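Local coordinates for protein 378aa long hypothetical citrate synthase (Sulfolobus tokodaii, PDB 1VGM) that belongs to the citrate synthase family and has a largely helical fold, with two chains in its assembly, at residues V261-D266 with S306-P311. Numbering follows the deposited sequence.
Sequences VYKTYD and SKHIYP
Two interhelical loops of a citrate synthase-type helical fold pack together through Tyr265 and Tyr310: residues 261-266 lead into helix 267-280, and the loop of residues 306-311 joins helix 284-304 to helix 314-323. Tyr310 CD2 sits over one face of the Tyr265 ring, toward its rim, 3.4 Å from Tyr265 CE1; the side chains cross at about a right angle and the ring planes are inclined at 45°, an oblique pairing. With CG anti to its own carbonyl carbon (chi1 -75°), the Tyr310 ring is directed at the 261-266 loop, where its CD1 lies 3.6 Å from Thr264 CA. Pro311 approaches the CD2-CE2 side of the Tyr265 ring obliquely, CD standing 3.5 Å from Tyr265 CE2. A broad ring suits Tyr265 because it touches both neighbours at once and also reaches Glu297 and Val301 of helix 284-304. Further along, His308 is the C-prime residue of the Schellman motif that ends this helix, with positive phi. Its ring lies by the Lys263 backbone, with CD2 3.2 Å from Lys263 O, and the same carbon meets the aliphatic start of the lysine chain, Lys263 CB to His308 CD2 being 3.6 Å. Polar links run mainly through backbone atoms. Water 1 bridges Tyr262 O and His308 O, and water 2 donates to Thr264 O and Pro311 O, while Asp266 N makes a weak bond to Pro311 O, 3.4 Å. Asp266 is the N-cap of helix 267-280; its short carboxylate can reach a backbone N of the first turn, and its OD2 forms a salt bridge with Arg268. The chemistry therefore divides: carbon surfaces of tyrosine and proline fit the loops together, whereas water bridges pairs of carbonyl oxygens, which as acceptors cannot bond to each other directly.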
ATOM      1  N   VAL A 261     -20.860  14.030  -1.626  1.00 11.93           N
ATOM      2  CA  VAL A 261     -22.002  13.709  -0.775  1.00 12.79           C
ATOM      3  C   VAL A 261     -22.655  14.940  -0.159  1.00 12.35           C
ATOM      4  O   VAL A 261     -23.877  15.020  -0.093  1.00 16.10           O
ATOM      5  CB  VAL A 261     -21.617  12.711   0.357  1.00 13.68           C
ATOM      6  CG1 VAL A 261     -20.807  11.564  -0.221  1.00 10.76           C
ATOM      7  CG2 VAL A 261     -20.839  13.421   1.457  1.00 17.80           C
ATOM      8  N   TYR A 262     -21.852  15.903   0.286  1.00 13.75           N
ATOM      9  CA  TYR A 262     -22.394  17.167   0.776  1.00 13.17           C
ATOM     10  C   TYR A 262     -22.971  18.036  -0.342  1.00 14.69           C
ATOM     11  O   TYR A 262     -22.292  18.342  -1.325  1.00 15.13           O
ATOM     12  CB  TYR A 262     -21.321  17.953   1.535  1.00 10.60           C
ATOM     13  CG  TYR A 262     -20.927  17.314   2.851  1.00 11.93           C
ATOM     14  CD1 TYR A 262     -19.604  16.970   3.109  1.00  8.56           C
ATOM     15  CD2 TYR A 262     -21.888  16.997   3.811  1.00  8.66           C
ATOM     16  CE1 TYR A 262     -19.250  16.326   4.278  1.00  6.98           C
ATOM     17  CE2 TYR A 262     -21.539  16.346   4.989  1.00  9.79           C
ATOM     18  CZ  TYR A 262     -20.218  16.012   5.215  1.00 11.08           C
ATOM     19  OH  TYR A 262     -19.861  15.345   6.370  1.00  6.73           O
ATOM     20  N   LYS A 263     -24.233  18.424  -0.175  1.00 13.51           N
ATOM     21  CA  LYS A 263     -24.916  19.303  -1.117  1.00 15.26           C
ATOM     22  C   LYS A 263     -25.213  20.627  -0.422  1.00 15.14           C
ATOM     23  O   LYS A 263     -25.973  21.461  -0.917  1.00 11.38           O
ATOM     24  CB  LYS A 263     -26.218  18.650  -1.591  1.00 16.72           C
ATOM     25  CG  LYS A 263     -26.030  17.653  -2.733  1.00 21.37           C
ATOM     26  CD  LYS A 263     -26.055  16.208  -2.250  1.00 24.57           C
ATOM     27  CE  LYS A 263     -26.351  15.244  -3.403  1.00 27.10           C
ATOM     28  NZ  LYS A 263     -25.374  15.354  -4.534  1.00 26.43           N
ATOM     29  N   THR A 264     -24.589  20.798   0.736  1.00 14.69           N
ATOM     30  CA  THR A 264     -24.640  22.030   1.504  1.00 13.87           C
ATOM     31  C   THR A 264     -23.222  22.234   2.069  1.00 13.32           C
ATOM     32  O   THR A 264     -22.293  21.547   1.650  1.00 10.76           O
ATOM     33  CB  THR A 264     -25.679  21.893   2.639  1.00 14.62           C
ATOM     34  OG1 THR A 264     -25.757  23.117   3.377  1.00 15.90           O
ATOM     35  CG2 THR A 264     -25.295  20.747   3.571  1.00 15.60           C
ATOM     36  N   TYR A 265     -23.043  23.165   3.003  1.00 15.05           N
ATOM     37  CA  TYR A 265     -21.730  23.350   3.631  1.00 13.45           C
ATOM     38  C   TYR A 265     -21.278  22.049   4.331  1.00 14.31           C
ATOM     39  O   TYR A 265     -22.030  21.456   5.093  1.00 13.37           O
ATOM     40  CB  TYR A 265     -21.781  24.492   4.662  1.00 17.21           C
ATOM     41  CG  TYR A 265     -21.837  25.894   4.078  1.00 21.30           C
ATOM     42  CD1 TYR A 265     -23.045  26.440   3.637  1.00 23.78           C
ATOM     43  CD2 TYR A 265     -20.683  26.680   3.974  1.00 21.65           C
ATOM     44  CE1 TYR A 265     -23.104  27.733   3.108  1.00 25.73           C
ATOM     45  CE2 TYR A 265     -20.734  27.975   3.442  1.00 22.41           C
ATOM     46  CZ  TYR A 265     -21.949  28.493   3.012  1.00 24.17           C
ATOM     47  OH  TYR A 265     -22.020  29.776   2.498  1.00 27.98           O
ATOM     48  N   ASP A 266     -20.054  21.611   4.066  1.00  9.09           N
ATOM     49  CA  ASP A 266     -19.378  20.602   4.869  1.00  9.12           C
ATOM     50  C   ASP A 266     -19.353  21.024   6.341  1.00  7.19           C
ATOM     51  O   ASP A 266     -18.842  22.082   6.707  1.00  5.18           O
ATOM     52  CB  ASP A 266     -17.960  20.456   4.323  1.00  6.83           C
ATOM     53  CG  ASP A 266     -17.256  19.181   4.761  1.00  7.32           C
ATOM     54  OD1 ASP A 266     -17.531  18.705   5.873  1.00  8.33           O
ATOM     55  OD2 ASP A 266     -16.402  18.674   3.988  1.00  7.70           O
ATOM     56  N   SER A 306     -26.078  27.514  -6.128  1.00 18.06           N
ATOM     57  CA  SER A 306     -27.313  27.091  -6.768  1.00 21.37           C
ATOM     58  C   SER A 306     -27.150  25.722  -7.425  1.00 22.75           C
ATOM     59  O   SER A 306     -28.137  25.047  -7.724  1.00 25.41           O
ATOM     60  CB  SER A 306     -27.745  28.124  -7.818  1.00 20.19           C
ATOM     61  OG  SER A 306     -27.093  27.901  -9.055  1.00 22.07           O
ATOM     62  N   LYS A 307     -25.908  25.316  -7.654  1.00 22.92           N
ATOM     63  CA  LYS A 307     -25.631  23.942  -8.059  1.00 22.09           C
ATOM     64  C   LYS A 307     -25.222  23.079  -6.868  1.00 19.10           C
ATOM     65  O   LYS A 307     -24.580  22.044  -7.036  1.00 19.36           O
ATOM     66  CB  LYS A 307     -24.526  23.912  -9.119  1.00 26.60           C
ATOM     67  CG  LYS A 307     -25.012  24.173 -10.536  1.00 31.24           C
ATOM     68  CD  LYS A 307     -25.620  25.561 -10.673  1.00 34.36           C
ATOM     69  CE  LYS A 307     -25.877  25.912 -12.133  1.00 36.08           C
ATOM     70  NZ  LYS A 307     -24.626  25.855 -12.948  1.00 37.72           N
ATOM     71  N   HIS A 308     -25.601  23.504  -5.666  1.00 16.19           N
ATOM     72  CA  HIS A 308     -25.321  22.731  -4.455  1.00 18.03           C
ATOM     73  C   HIS A 308     -23.830  22.440  -4.326  1.00 15.79           C
ATOM     74  O   HIS A 308     -23.426  21.350  -3.919  1.00 17.17           O
ATOM     75  CB  HIS A 308     -26.108  21.414  -4.470  1.00 20.38           C
ATOM     76  CG  HIS A 308     -27.564  21.586  -4.168  1.00 26.53           C
ATOM     77  ND1 HIS A 308     -28.416  22.290  -4.988  1.00 31.59           N
ATOM     78  CD2 HIS A 308     -28.308  21.187  -3.108  1.00 27.78           C
ATOM     79  CE1 HIS A 308     -29.621  22.324  -4.447  1.00 30.47           C
ATOM     80  NE2 HIS A 308     -29.581  21.662  -3.306  1.00 33.23           N
ATOM     81  N   ILE A 309     -23.018  23.430  -4.678  1.00 15.51           N
ATOM     82  CA  ILE A 309     -21.578  23.338  -4.529  1.00 14.53           C
ATOM     83  C   ILE A 309     -21.138  24.362  -3.492  1.00 13.92           C
ATOM     84  O   ILE A 309     -21.401  25.556  -3.636  1.00 13.50           O
ATOM     85  CB  ILE A 309     -20.880  23.594  -5.891  1.00 13.95           C
ATOM     86  CG1 ILE A 309     -21.094  22.381  -6.801  1.00 13.12           C
ATOM     87  CG2 ILE A 309     -19.393  23.848  -5.694  1.00 12.58           C
ATOM     88  CD1 ILE A 309     -20.809  22.636  -8.280  1.00 18.61           C
ATOM     89  N   TYR A 310     -20.489  23.885  -2.435  1.00 10.93           N
ATOM     90  CA  TYR A 310     -20.202  24.717  -1.271  1.00 12.78           C
ATOM     91  C   TYR A 310     -18.783  24.471  -0.772  1.00 10.96           C
ATOM     92  O   TYR A 310     -18.114  23.539  -1.231  1.00 11.09           O
ATOM     93  CB  TYR A 310     -21.199  24.419  -0.148  1.00 11.65           C
ATOM     94  CG  TYR A 310     -22.575  25.005  -0.379  1.00 16.27           C
ATOM     95  CD1 TYR A 310     -23.548  24.286  -1.067  1.00 15.50           C
ATOM     96  CD2 TYR A 310     -22.897  26.288   0.071  1.00 13.26           C
ATOM     97  CE1 TYR A 310     -24.809  24.822  -1.306  1.00 14.80           C
ATOM     98  CE2 TYR A 310     -24.157  26.836  -0.165  1.00 16.83           C
ATOM     99  CZ  TYR A 310     -25.106  26.092  -0.856  1.00 17.27           C
ATOM    100  OH  TYR A 310     -26.350  26.613  -1.109  1.00 19.20           O
ATOM    101  N   PRO A 311     -18.305  25.307   0.174  1.00 10.45           N
ATOM    102  CA  PRO A 311     -17.005  25.063   0.810  1.00  9.38           C
ATOM    103  C   PRO A 311     -16.961  23.657   1.393  1.00  9.59           C
ATOM    104  O   PRO A 311     -17.881  23.245   2.093  1.00 10.99           O
ATOM    105  CB  PRO A 311     -16.930  26.127   1.905  1.00 12.92           C
ATOM    106  CG  PRO A 311     -17.883  27.207   1.452  1.00 11.95           C
ATOM    107  CD  PRO A 311     -18.993  26.467   0.769  1.00  9.97           C
TER
HETATM  108  O   HOH W   1     -21.474  19.702  -3.740  1.00 15.67           O
HETATM  109  O   HOH W   2     -19.471  20.944   0.836  1.00  8.12           O